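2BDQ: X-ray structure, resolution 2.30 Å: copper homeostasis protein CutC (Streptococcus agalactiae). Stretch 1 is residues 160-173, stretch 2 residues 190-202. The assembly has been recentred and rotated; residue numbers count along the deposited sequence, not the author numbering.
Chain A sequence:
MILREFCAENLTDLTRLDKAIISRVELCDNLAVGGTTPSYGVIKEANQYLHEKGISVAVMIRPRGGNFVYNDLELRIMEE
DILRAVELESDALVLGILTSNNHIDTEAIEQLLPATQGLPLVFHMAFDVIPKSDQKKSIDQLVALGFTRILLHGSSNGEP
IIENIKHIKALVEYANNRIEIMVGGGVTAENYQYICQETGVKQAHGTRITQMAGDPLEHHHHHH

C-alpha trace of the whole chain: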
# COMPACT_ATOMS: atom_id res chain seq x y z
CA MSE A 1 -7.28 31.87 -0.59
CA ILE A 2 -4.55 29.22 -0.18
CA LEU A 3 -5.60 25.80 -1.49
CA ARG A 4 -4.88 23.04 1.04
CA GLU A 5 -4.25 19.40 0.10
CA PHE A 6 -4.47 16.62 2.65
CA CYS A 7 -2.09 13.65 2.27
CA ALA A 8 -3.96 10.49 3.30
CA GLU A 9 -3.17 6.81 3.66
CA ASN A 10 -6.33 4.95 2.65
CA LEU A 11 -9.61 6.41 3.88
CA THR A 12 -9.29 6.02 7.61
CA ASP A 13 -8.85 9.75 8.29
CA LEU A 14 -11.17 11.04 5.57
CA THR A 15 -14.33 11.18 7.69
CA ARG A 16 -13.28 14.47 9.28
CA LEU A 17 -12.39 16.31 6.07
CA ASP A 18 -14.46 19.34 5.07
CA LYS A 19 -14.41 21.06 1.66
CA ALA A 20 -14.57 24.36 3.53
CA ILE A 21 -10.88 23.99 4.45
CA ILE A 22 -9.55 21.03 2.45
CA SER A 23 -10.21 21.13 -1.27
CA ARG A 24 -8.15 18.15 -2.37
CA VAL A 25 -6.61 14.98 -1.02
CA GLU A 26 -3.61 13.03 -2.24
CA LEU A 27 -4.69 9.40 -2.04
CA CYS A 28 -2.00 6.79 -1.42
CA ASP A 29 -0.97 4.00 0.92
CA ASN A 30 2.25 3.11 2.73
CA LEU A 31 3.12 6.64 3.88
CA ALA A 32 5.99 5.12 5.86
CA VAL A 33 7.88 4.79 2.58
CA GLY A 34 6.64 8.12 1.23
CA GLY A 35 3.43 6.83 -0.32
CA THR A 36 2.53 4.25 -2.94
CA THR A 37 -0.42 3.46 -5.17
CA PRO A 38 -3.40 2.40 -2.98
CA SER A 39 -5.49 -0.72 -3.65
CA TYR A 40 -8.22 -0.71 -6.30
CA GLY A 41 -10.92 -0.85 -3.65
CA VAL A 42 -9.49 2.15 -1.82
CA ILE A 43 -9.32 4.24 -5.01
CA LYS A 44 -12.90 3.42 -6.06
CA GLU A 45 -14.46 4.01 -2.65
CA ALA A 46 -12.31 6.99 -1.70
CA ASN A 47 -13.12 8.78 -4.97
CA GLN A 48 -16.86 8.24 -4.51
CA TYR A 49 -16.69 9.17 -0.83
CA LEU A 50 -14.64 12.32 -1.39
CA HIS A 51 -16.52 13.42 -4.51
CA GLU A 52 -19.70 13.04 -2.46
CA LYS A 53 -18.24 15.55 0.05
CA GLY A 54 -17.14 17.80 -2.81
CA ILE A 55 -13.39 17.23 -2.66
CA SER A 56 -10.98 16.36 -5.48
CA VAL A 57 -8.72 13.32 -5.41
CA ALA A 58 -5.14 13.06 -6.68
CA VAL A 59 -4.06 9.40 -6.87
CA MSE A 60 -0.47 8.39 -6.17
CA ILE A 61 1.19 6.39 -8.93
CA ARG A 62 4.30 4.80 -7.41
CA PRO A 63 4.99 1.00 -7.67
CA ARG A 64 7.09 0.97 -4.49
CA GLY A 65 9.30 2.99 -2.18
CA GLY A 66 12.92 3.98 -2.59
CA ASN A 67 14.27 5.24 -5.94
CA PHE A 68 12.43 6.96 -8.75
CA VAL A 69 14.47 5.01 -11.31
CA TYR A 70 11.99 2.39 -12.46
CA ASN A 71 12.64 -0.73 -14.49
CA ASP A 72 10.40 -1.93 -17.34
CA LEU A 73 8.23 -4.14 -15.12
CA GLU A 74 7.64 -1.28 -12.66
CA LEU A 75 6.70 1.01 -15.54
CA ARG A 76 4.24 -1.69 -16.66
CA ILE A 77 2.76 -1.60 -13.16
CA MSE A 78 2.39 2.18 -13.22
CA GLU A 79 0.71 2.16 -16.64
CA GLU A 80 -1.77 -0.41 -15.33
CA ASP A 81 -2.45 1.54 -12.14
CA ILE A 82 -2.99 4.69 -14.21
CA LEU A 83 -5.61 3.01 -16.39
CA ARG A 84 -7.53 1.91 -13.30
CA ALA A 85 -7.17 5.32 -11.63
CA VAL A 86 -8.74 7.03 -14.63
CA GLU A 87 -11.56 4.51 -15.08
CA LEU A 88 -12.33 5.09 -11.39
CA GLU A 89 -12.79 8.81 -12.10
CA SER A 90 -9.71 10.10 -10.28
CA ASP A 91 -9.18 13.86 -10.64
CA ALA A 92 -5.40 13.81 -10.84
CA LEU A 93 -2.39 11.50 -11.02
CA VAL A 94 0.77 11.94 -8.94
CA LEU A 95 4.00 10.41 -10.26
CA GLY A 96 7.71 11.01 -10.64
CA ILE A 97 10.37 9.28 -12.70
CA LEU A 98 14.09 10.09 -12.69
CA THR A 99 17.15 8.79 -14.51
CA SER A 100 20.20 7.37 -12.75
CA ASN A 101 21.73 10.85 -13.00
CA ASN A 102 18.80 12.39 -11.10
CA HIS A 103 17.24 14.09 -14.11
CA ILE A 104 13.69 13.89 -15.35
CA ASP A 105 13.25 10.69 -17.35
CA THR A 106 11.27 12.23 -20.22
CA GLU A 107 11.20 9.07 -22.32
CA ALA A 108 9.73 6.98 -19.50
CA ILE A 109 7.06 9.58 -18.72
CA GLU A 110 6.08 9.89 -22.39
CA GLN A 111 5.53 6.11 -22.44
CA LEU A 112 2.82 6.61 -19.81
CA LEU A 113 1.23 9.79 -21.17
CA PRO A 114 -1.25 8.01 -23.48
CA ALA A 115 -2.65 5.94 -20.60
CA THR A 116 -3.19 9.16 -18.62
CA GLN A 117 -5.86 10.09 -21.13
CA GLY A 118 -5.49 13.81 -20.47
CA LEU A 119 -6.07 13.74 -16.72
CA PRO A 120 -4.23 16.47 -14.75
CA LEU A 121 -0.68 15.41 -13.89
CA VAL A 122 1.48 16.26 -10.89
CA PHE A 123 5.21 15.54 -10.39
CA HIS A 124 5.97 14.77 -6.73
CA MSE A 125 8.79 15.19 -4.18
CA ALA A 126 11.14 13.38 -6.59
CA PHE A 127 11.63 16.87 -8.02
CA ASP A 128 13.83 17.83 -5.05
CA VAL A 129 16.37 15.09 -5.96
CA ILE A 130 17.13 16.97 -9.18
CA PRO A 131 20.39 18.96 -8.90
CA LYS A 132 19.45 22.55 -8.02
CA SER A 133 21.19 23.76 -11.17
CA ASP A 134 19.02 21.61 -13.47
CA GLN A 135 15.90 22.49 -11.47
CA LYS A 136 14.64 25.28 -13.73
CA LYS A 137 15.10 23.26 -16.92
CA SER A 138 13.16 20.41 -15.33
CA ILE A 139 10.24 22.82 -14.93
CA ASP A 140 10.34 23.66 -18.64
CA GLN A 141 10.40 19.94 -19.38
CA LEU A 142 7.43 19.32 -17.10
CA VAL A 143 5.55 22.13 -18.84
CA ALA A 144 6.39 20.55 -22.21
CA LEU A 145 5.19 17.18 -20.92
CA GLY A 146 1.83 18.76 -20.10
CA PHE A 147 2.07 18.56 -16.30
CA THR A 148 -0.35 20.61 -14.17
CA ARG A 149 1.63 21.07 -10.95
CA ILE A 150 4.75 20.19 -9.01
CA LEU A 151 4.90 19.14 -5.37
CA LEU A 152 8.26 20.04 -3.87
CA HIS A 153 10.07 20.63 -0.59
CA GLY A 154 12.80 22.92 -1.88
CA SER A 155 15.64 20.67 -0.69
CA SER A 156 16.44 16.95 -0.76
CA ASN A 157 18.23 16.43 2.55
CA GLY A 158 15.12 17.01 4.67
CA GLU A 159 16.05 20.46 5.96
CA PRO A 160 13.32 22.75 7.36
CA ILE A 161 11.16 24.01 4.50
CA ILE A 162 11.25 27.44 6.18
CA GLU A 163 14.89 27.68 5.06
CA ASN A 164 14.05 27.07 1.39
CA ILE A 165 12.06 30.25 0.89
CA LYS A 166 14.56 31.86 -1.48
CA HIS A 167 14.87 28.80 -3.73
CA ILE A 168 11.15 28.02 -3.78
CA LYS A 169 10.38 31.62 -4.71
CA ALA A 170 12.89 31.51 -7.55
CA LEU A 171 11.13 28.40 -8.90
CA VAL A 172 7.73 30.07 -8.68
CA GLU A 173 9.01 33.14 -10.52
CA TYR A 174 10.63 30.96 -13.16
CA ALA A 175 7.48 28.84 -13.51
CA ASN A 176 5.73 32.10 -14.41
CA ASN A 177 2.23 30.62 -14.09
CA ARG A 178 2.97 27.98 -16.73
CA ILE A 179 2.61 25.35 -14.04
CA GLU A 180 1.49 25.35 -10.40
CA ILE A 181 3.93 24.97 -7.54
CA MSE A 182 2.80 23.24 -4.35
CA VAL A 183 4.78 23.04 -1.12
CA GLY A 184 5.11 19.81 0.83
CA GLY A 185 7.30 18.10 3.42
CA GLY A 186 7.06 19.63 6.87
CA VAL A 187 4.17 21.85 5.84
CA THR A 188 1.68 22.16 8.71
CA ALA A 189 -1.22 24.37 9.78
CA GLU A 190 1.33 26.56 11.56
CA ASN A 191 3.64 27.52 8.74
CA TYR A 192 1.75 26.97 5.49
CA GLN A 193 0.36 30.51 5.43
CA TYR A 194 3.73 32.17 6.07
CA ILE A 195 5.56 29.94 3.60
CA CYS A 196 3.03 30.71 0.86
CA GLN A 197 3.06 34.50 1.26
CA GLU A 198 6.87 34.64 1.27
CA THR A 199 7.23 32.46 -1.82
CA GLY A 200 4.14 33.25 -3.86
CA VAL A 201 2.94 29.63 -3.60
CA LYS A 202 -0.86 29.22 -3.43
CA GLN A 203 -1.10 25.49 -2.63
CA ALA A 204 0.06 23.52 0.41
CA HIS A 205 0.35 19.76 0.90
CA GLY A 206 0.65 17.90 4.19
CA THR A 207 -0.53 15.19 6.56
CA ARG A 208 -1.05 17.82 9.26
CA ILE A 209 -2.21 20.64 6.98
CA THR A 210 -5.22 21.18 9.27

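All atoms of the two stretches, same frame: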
# COMPACT_ATOMS: atom_id res chain seq x y z
N PRO A 160 14.59 22.05 7.13
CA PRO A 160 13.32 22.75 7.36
C PRO A 160 12.92 23.53 6.12
O PRO A 160 13.71 24.30 5.58
CB PRO A 160 13.65 23.67 8.54
CG PRO A 160 14.69 22.89 9.29
CD PRO A 160 15.57 22.38 8.17
N ILE A 161 11.68 23.33 5.67
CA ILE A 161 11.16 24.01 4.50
C ILE A 161 11.27 25.53 4.66
O ILE A 161 11.46 26.25 3.69
CB ILE A 161 9.68 23.56 4.25
CG1 ILE A 161 9.25 23.89 2.81
CG2 ILE A 161 8.76 24.20 5.27
CD1 ILE A 161 8.86 25.33 2.59
N ILE A 162 11.17 26.00 5.90
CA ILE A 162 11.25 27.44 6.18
C ILE A 162 12.56 28.05 5.66
O ILE A 162 12.63 29.24 5.35
CB ILE A 162 11.13 27.72 7.69
CG1 ILE A 162 10.97 29.22 7.92
CG2 ILE A 162 12.36 27.22 8.42
CD1 ILE A 162 9.67 29.77 7.40
N GLU A 163 13.59 27.22 5.53
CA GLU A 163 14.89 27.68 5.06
C GLU A 163 15.04 27.59 3.54
O GLU A 163 16.10 27.89 3.00
CB GLU A 163 16.01 26.89 5.72
CG GLU A 163 15.75 26.59 7.19
CD GLU A 163 16.94 26.89 8.08
OE1 GLU A 163 17.12 28.07 8.46
OE2 GLU A 163 17.71 25.94 8.38
N ASN A 164 13.98 27.18 2.85
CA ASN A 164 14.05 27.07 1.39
C ASN A 164 13.27 28.16 0.67
O ASN A 164 13.07 28.09 -0.54
CB ASN A 164 13.53 25.70 0.94
CG ASN A 164 14.31 24.56 1.54
OD1 ASN A 164 15.52 24.67 1.76
ND2 ASN A 164 13.64 23.44 1.78
N ILE A 165 12.84 29.15 1.43
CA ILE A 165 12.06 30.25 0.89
C ILE A 165 12.66 30.86 -0.38
O ILE A 165 11.98 30.97 -1.40
CB ILE A 165 11.87 31.35 1.95
CG1 ILE A 165 11.01 30.81 3.09
CG2 ILE A 165 11.23 32.59 1.33
CD1 ILE A 165 10.82 31.78 4.24
N LYS A 166 13.92 31.25 -0.32
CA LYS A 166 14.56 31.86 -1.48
C LYS A 166 14.50 30.98 -2.73
O LYS A 166 14.09 31.43 -3.79
CB LYS A 166 16.02 32.21 -1.16
CG LYS A 166 16.19 33.60 -0.53
CD LYS A 166 15.38 33.75 0.75
CE LYS A 166 14.86 35.18 0.91
NZ LYS A 166 13.87 35.54 -0.16
N HIS A 167 14.88 29.72 -2.59
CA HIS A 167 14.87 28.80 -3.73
C HIS A 167 13.46 28.55 -4.27
O HIS A 167 13.24 28.58 -5.48
CB HIS A 167 15.52 27.47 -3.34
CG HIS A 167 15.71 26.54 -4.49
ND1 HIS A 167 15.25 25.23 -4.48
CD2 HIS A 167 16.28 26.72 -5.70
CE1 HIS A 167 15.54 24.66 -5.64
NE2 HIS A 167 16.16 25.54 -6.40
N ILE A 168 12.52 28.29 -3.37
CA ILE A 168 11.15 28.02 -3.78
C ILE A 168 10.56 29.23 -4.50
O ILE A 168 9.83 29.07 -5.48
CB ILE A 168 10.28 27.64 -2.56
CG1 ILE A 168 10.77 26.31 -2.00
CG2 ILE A 168 8.81 27.52 -2.97
CD1 ILE A 168 10.01 25.82 -0.77
N LYS A 169 10.90 30.43 -4.05
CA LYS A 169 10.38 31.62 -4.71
C LYS A 169 10.95 31.77 -6.10
O LYS A 169 10.26 32.20 -7.03
CB LYS A 169 10.66 32.89 -3.89
CG LYS A 169 9.94 34.09 -4.49
CD LYS A 169 9.71 35.23 -3.50
CE LYS A 169 10.96 36.06 -3.31
NZ LYS A 169 10.66 37.34 -2.62
N ALA A 170 12.22 31.42 -6.25
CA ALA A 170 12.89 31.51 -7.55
C ALA A 170 12.22 30.56 -8.54
O ALA A 170 12.09 30.87 -9.73
CB ALA A 170 14.37 31.17 -7.41
N LEU A 171 11.79 29.39 -8.05
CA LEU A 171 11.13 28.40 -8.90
C LEU A 171 9.75 28.89 -9.32
O LEU A 171 9.34 28.69 -10.46
CB LEU A 171 11.01 27.06 -8.16
CG LEU A 171 12.35 26.35 -7.92
CD1 LEU A 171 12.13 25.04 -7.16
CD2 LEU A 171 13.02 26.07 -9.26
N VAL A 172 9.05 29.53 -8.40
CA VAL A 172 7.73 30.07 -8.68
C VAL A 172 7.82 31.16 -9.74
O VAL A 172 7.02 31.22 -10.67
CB VAL A 172 7.09 30.67 -7.43
CG1 VAL A 172 5.80 31.37 -7.81
CG2 VAL A 172 6.83 29.58 -6.41
N GLU A 173 8.81 32.04 -9.58
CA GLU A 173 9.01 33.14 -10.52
C GLU A 173 9.37 32.59 -11.89
O GLU A 173 8.87 33.07 -12.92
CB GLU A 173 10.12 34.07 -10.02
CG GLU A 173 9.81 34.74 -8.68
CD GLU A 173 10.96 35.59 -8.13
OE1 GLU A 173 12.05 35.02 -7.86
OE2 GLU A 173 10.78 36.81 -7.96
N GLU A 190 0.66 25.45 10.89
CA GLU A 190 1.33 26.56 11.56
C GLU A 190 2.26 27.37 10.69
O GLU A 190 2.55 28.53 11.00
CB GLU A 190 2.13 26.06 12.76
CG GLU A 190 1.27 25.64 13.91
CD GLU A 190 2.09 25.30 15.12
OE1 GLU A 190 2.88 26.17 15.56
OE2 GLU A 190 1.95 24.17 15.63
N ASN A 191 2.73 26.79 9.60
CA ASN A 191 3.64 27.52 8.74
C ASN A 191 3.21 27.66 7.29
O ASN A 191 3.79 28.46 6.56
CB ASN A 191 5.04 26.88 8.81
CG ASN A 191 5.09 25.46 8.24
OD1 ASN A 191 6.12 24.79 8.35
ND2 ASN A 191 4.00 25.01 7.62
N TYR A 192 2.19 26.92 6.88
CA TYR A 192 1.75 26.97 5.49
C TYR A 192 1.37 28.36 4.99
O TYR A 192 1.66 28.70 3.84
CB TYR A 192 0.59 25.97 5.27
CG TYR A 192 -0.80 26.51 5.47
CD1 TYR A 192 -1.49 27.14 4.43
CD2 TYR A 192 -1.44 26.40 6.70
CE1 TYR A 192 -2.78 27.64 4.61
CE2 TYR A 192 -2.73 26.89 6.90
CZ TYR A 192 -3.39 27.51 5.85
OH TYR A 192 -4.66 27.99 6.06
N GLN A 193 0.75 29.17 5.84
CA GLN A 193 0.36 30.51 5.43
C GLN A 193 1.58 31.40 5.20
O GLN A 193 1.68 32.10 4.18
CB GLN A 193 -0.56 31.14 6.47
CG GLN A 193 -2.01 30.74 6.31
CD GLN A 193 -2.89 31.27 7.42
OE1 GLN A 193 -2.83 30.80 8.56
NE2 GLN A 193 -3.71 32.26 7.10
N TYR A 194 2.51 31.37 6.16
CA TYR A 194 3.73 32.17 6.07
C TYR A 194 4.56 31.75 4.87
O TYR A 194 5.01 32.59 4.09
CB TYR A 194 4.56 31.99 7.35
CG TYR A 194 5.80 32.87 7.39
CD1 TYR A 194 5.70 34.23 7.66
CD2 TYR A 194 7.06 32.34 7.11
CE1 TYR A 194 6.83 35.05 7.65
CE2 TYR A 194 8.20 33.15 7.10
CZ TYR A 194 8.07 34.50 7.37
OH TYR A 194 9.18 35.30 7.34
N ILE A 195 4.78 30.45 4.72
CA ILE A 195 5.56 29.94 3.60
C ILE A 195 5.00 30.38 2.25
O ILE A 195 5.75 30.78 1.36
CB ILE A 195 5.66 28.39 3.66
CG1 ILE A 195 6.82 27.98 4.57
CG2 ILE A 195 5.91 27.81 2.28
CD1 ILE A 195 6.74 28.53 5.97
N CYS A 196 3.68 30.32 2.10
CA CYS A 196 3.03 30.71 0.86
C CYS A 196 3.15 32.20 0.54
O CYS A 196 3.44 32.57 -0.60
CB CYS A 196 1.54 30.33 0.89
SG CYS A 196 1.23 28.56 0.76
N GLN A 197 2.96 33.07 1.53
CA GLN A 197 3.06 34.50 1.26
C GLN A 197 4.48 34.94 0.95
O GLN A 197 4.68 35.89 0.20
CB GLN A 197 2.53 35.31 2.44
CG GLN A 197 3.48 35.40 3.61
CD GLN A 197 3.12 36.50 4.58
OE1 GLN A 197 3.82 36.73 5.56
NE2 GLN A 197 2.01 37.18 4.31
N GLU A 198 5.48 34.26 1.51
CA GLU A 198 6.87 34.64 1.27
C GLU A 198 7.44 34.05 -0.01
O GLU A 198 8.52 34.45 -0.45
CB GLU A 198 7.74 34.22 2.46
CG GLU A 198 7.37 34.88 3.78
CD GLU A 198 7.53 36.40 3.75
OE1 GLU A 198 6.60 37.10 4.19
OE2 GLU A 198 8.58 36.89 3.29
N THR A 199 6.74 33.10 -0.61
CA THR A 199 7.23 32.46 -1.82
C THR A 199 6.33 32.70 -3.03
O THR A 199 6.78 32.58 -4.17
CB THR A 199 7.36 30.93 -1.64
OG1 THR A 199 6.09 30.39 -1.29
CG2 THR A 199 8.38 30.61 -0.54
N GLY A 200 5.07 33.03 -2.78
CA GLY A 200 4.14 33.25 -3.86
C GLY A 200 3.39 31.97 -4.19
O GLY A 200 2.62 31.93 -5.15
N VAL A 201 3.61 30.92 -3.40
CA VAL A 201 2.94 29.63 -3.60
C VAL A 201 1.50 29.75 -3.10
O VAL A 201 1.25 30.38 -2.08
CB VAL A 201 3.66 28.50 -2.82
CG1 VAL A 201 2.85 27.21 -2.90
CG2 VAL A 201 5.06 28.28 -3.40
N LYS A 202 0.55 29.16 -3.83
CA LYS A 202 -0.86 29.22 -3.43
C LYS A 202 -1.46 27.87 -3.05
O LYS A 202 -2.68 27.77 -2.83
CB LYS A 202 -1.71 29.83 -4.55
CG LYS A 202 -1.31 31.24 -4.94
CD LYS A 202 -0.30 31.22 -6.07
CE LYS A 202 -0.99 31.37 -7.43
NZ LYS A 202 -2.14 30.44 -7.64
O HOH W 1 10.93 35.99 -0.12

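The helix that begins at Y192 packs against helix 165-173 and the 3-10 segment before it; the two helices run at 54° to each other. No direct hydrogen bond crosses the contact; it rests mainly on apolar packing. N191, just before its helix, points its CA-to-CB bond toward stretch 1 and lies near I161. Y194 offers a ring edge to I162, with CD1 of I162 3.7 Å from CD2 of Y194. I195 touches two isoleucines of stretch 1: its CD1 is 3.5 Å from I162 CD1, and its CG2 is 3.9 Å from I161 CD1.

At E198 the backbone matters. Its carbonyl O lies 3.7 Å from I165 CG2 and 3.4 Å from K169 CD. E198 O accepts a hydrogen bond from water 1 (2.9 Å), which in turn accepts from K166 NZ (3.0 Å) and K169 NZ (2.9 Å). The water thus links the two stretches.

T199 has the largest covered area. Its OG1 donates to I195 O (2.7 Å), so the hydroxyl is satisfied within its own stretch. Its CG2 packs 3.9 Å from I165 CG2, and its CB lies 3.9 Å from I168 CG2.

G200 has positive phi, and a CB here would jam against the preceding carbonyl O. V201 closes the contact: its CG2 lies 3.9 Å from I168 CG2 and 3.7 Å from V172 CG2.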